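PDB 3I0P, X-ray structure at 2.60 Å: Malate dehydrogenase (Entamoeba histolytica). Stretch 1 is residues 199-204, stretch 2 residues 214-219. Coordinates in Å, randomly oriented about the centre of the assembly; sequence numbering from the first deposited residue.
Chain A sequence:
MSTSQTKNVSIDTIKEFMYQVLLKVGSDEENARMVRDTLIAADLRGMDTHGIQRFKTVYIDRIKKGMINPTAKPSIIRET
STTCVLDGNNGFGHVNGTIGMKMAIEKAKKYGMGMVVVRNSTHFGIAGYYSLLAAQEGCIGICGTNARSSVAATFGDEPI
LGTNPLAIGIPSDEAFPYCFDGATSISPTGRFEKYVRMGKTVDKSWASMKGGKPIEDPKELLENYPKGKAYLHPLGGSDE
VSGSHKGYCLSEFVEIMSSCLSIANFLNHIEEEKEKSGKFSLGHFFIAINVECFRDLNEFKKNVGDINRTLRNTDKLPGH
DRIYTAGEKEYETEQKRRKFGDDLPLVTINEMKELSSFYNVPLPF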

ATOM      1  N   GLY A 199      -2.746  31.684   2.604  1.00 54.96           N
ATOM      2  CA  GLY A 199      -1.775  32.206   3.571  1.00 54.68           C
ATOM      3  C   GLY A 199      -1.770  31.523   4.932  1.00 54.41           C
ATOM      4  O   GLY A 199      -1.891  32.183   5.970  1.00 54.42           O
ATOM      5  N   LYS A 200      -1.650  30.197   4.928  1.00 53.95           N
ATOM      6  CA  LYS A 200      -1.443  29.441   6.161  1.00 53.33           C
ATOM      7  C   LYS A 200      -0.038  28.847   6.133  1.00 52.95           C
ATOM      8  O   LYS A 200       0.574  28.740   5.066  1.00 52.81           O
ATOM      9  CB  LYS A 200      -2.496  28.339   6.317  1.00 53.30           C
ATOM     10  N   THR A 201       0.481  28.487   7.303  1.00 52.33           N
ATOM     11  CA  THR A 201       1.744  27.762   7.373  1.00 51.79           C
ATOM     12  C   THR A 201       1.489  26.260   7.323  1.00 51.45           C
ATOM     13  O   THR A 201       0.418  25.784   7.718  1.00 51.70           O
ATOM     14  CB  THR A 201       2.556  28.105   8.633  1.00 51.81           C
ATOM     15  OG1 THR A 201       1.707  28.035   9.783  1.00 51.72           O
ATOM     16  CG2 THR A 201       3.177  29.500   8.511  1.00 51.70           C
ATOM     17  N   VAL A 202       2.467  25.519   6.845  1.00 50.71           N
ATOM     18  CA  VAL A 202       2.365  24.098   6.727  1.00 50.04           C
ATOM     19  C   VAL A 202       2.969  23.379   7.906  1.00 49.73           C
ATOM     20  O   VAL A 202       3.762  23.909   8.617  1.00 49.74           O
ATOM     21  CB  VAL A 202       3.030  23.613   5.437  1.00 50.13           C
ATOM     22  CG1 VAL A 202       2.300  24.104   4.230  1.00 49.88           C
ATOM     23  CG2 VAL A 202       4.414  24.028   5.374  1.00 49.77           C
ATOM     24  N   ASP A 203       2.576  22.140   8.106  1.00 49.18           N
ATOM     25  CA  ASP A 203       3.101  21.375   9.189  1.00 48.59           C
ATOM     26  C   ASP A 203       4.566  21.145   8.990  1.00 48.13           C
ATOM     27  O   ASP A 203       5.047  21.230   7.891  1.00 48.24           O
ATOM     28  CB  ASP A 203       2.384  20.059   9.310  1.00 48.53           C
ATOM     29  CG  ASP A 203       2.842  19.285  10.476  1.00 49.17           C
ATOM     30  OD1 ASP A 203       2.393  19.593  11.576  1.00 49.04           O
ATOM     31  OD2 ASP A 203       3.668  18.385  10.313  1.00 49.35           O
ATOM     32  N   LYS A 204       5.260  20.845  10.074  1.00 47.37           N
ATOM     33  CA  LYS A 204       6.695  20.693  10.091  1.00 46.55           C
ATOM     34  C   LYS A 204       7.177  19.397   9.522  1.00 45.95           C
ATOM     35  O   LYS A 204       8.306  19.294   9.118  1.00 45.80           O
ATOM     36  CB  LYS A 204       7.176  20.763  11.520  1.00 20.00           C
ATOM     37  N   PRO A 214      13.244  21.735   8.691  1.00 48.41           N
ATOM     38  CA  PRO A 214      11.806  21.693   8.380  1.00 48.42           C
ATOM     39  C   PRO A 214      11.309  22.984   7.720  1.00 48.41           C
ATOM     40  O   PRO A 214      11.843  24.060   7.994  1.00 48.68           O
ATOM     41  CB  PRO A 214      11.146  21.518   9.759  1.00 48.39           C
ATOM     42  CG  PRO A 214      12.216  20.974  10.644  1.00 48.45           C
ATOM     43  CD  PRO A 214      13.500  21.566  10.135  1.00 48.40           C
ATOM     44  N   ILE A 215      10.302  22.871   6.858  1.00 48.25           N
ATOM     45  CA  ILE A 215       9.710  24.034   6.197  1.00 48.05           C
ATOM     46  C   ILE A 215       8.372  24.413   6.839  1.00 48.37           C
ATOM     47  O   ILE A 215       7.512  23.559   7.055  1.00 48.45           O
ATOM     48  CB  ILE A 215       9.576  23.808   4.671  1.00 47.85           C
ATOM     49  CG1 ILE A 215      10.921  24.074   3.990  1.00 47.54           C
ATOM     50  CG2 ILE A 215       8.483  24.684   4.070  1.00 47.38           C
ATOM     51  CD1 ILE A 215      11.034  23.542   2.572  1.00 46.72           C
ATOM     52  N   GLU A 216       8.229  25.695   7.169  1.00 48.73           N
ATOM     53  CA  GLU A 216       6.983  26.246   7.696  1.00 49.17           C
ATOM     54  C   GLU A 216       6.278  27.109   6.654  1.00 48.90           C
ATOM     55  O   GLU A 216       5.060  27.258   6.692  1.00 48.88           O
ATOM     56  CB  GLU A 216       7.238  27.062   8.971  1.00 49.62           C
ATOM     57  CG  GLU A 216       7.163  26.263  10.290  1.00 51.55           C
ATOM     58  CD  GLU A 216       7.201  27.162  11.534  1.00 53.93           C
ATOM     59  OE1 GLU A 216       8.156  27.965  11.679  1.00 54.75           O
ATOM     60  OE2 GLU A 216       6.273  27.062  12.369  1.00 54.13           O
ATOM     61  N   ASP A 217       7.048  27.672   5.726  1.00 48.77           N
ATOM     62  CA  ASP A 217       6.508  28.528   4.677  1.00 48.74           C
ATOM     63  C   ASP A 217       6.347  27.745   3.374  1.00 48.55           C
ATOM     64  O   ASP A 217       7.349  27.382   2.744  1.00 48.58           O
ATOM     65  CB  ASP A 217       7.421  29.739   4.457  1.00 48.98           C
ATOM     66  CG  ASP A 217       6.784  30.816   3.581  1.00 49.77           C
ATOM     67  OD1 ASP A 217       6.223  30.493   2.502  1.00 50.05           O
ATOM     68  OD2 ASP A 217       6.863  32.001   3.974  1.00 50.63           O
ATOM     69  N   PRO A 218       5.086  27.509   2.948  1.00 48.25           N
ATOM     70  CA  PRO A 218       4.789  26.711   1.753  1.00 47.87           C
ATOM     71  C   PRO A 218       5.537  27.148   0.492  1.00 47.78           C
ATOM     72  O   PRO A 218       5.842  26.303  -0.355  1.00 47.96           O
ATOM     73  CB  PRO A 218       3.279  26.891   1.568  1.00 47.76           C
ATOM     74  CG  PRO A 218       2.899  28.049   2.436  1.00 47.89           C
ATOM     75  CD  PRO A 218       3.852  28.011   3.577  1.00 48.17           C
ATOM     76  N   LYS A 219       5.845  28.441   0.377  1.00 47.60           N
ATOM     77  CA  LYS A 219       6.535  28.974  -0.808  1.00 47.49           C
ATOM     78  C   LYS A 219       7.951  28.411  -0.975  1.00 47.30           C
ATOM     79  O   LYS A 219       8.414  28.208  -2.103  1.00 47.15           O
ATOM     80  CB  LYS A 219       6.554  30.514  -0.804  1.00 47.47           C
TER

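Two segments of one chain run roughly antiparallel, their end-to-end directions 158° apart, and bury 340 Å² between them around a single hydrogen bond. Gly199 ends the preceding helix in a Schellman motif; its positive phi favours glycine, and it makes no contact with stretch 2. Lys200 turns its CA-to-CB bond away and contributes backbone instead, its O lying 3.6 Å from CG of Pro218. Thr201, exposed, with its CA-to-CB bond sideways, brings its CB to 3.3 Å from O of Glu216. That same carbonyl accepts the hydrogen bond from the next residue: Val202 N to Glu216 O, 3.1 Å, with an N-H...O angle of 158°. Val202 is buried and has the largest area covered by the other stretch, 69 Å². Its CB points toward stretch 2; CG1 lies 4.0 Å from Pro218 CB and CG2 4.3 Å from Ile215 CG2, so a branched apolar side chain suits this buried place; CG2 also lies 3.6 Å from Ile215 O. The CA-to-CB bond of Asp203 points away, and its OD2 is hydrogen-bonded elsewhere in the structure; its O and Ile215 O, 3.5 Å apart, are both acceptors and form no bond. Lys204, modelled only to CB, meets Pro214, its O 3.7 Å from Pro214 CB and its CB 4.4 Å from the same atom. Beyond the interface, Asp217 OD1 caps the following helix by accepting from Lys219 N at 3.0 Å.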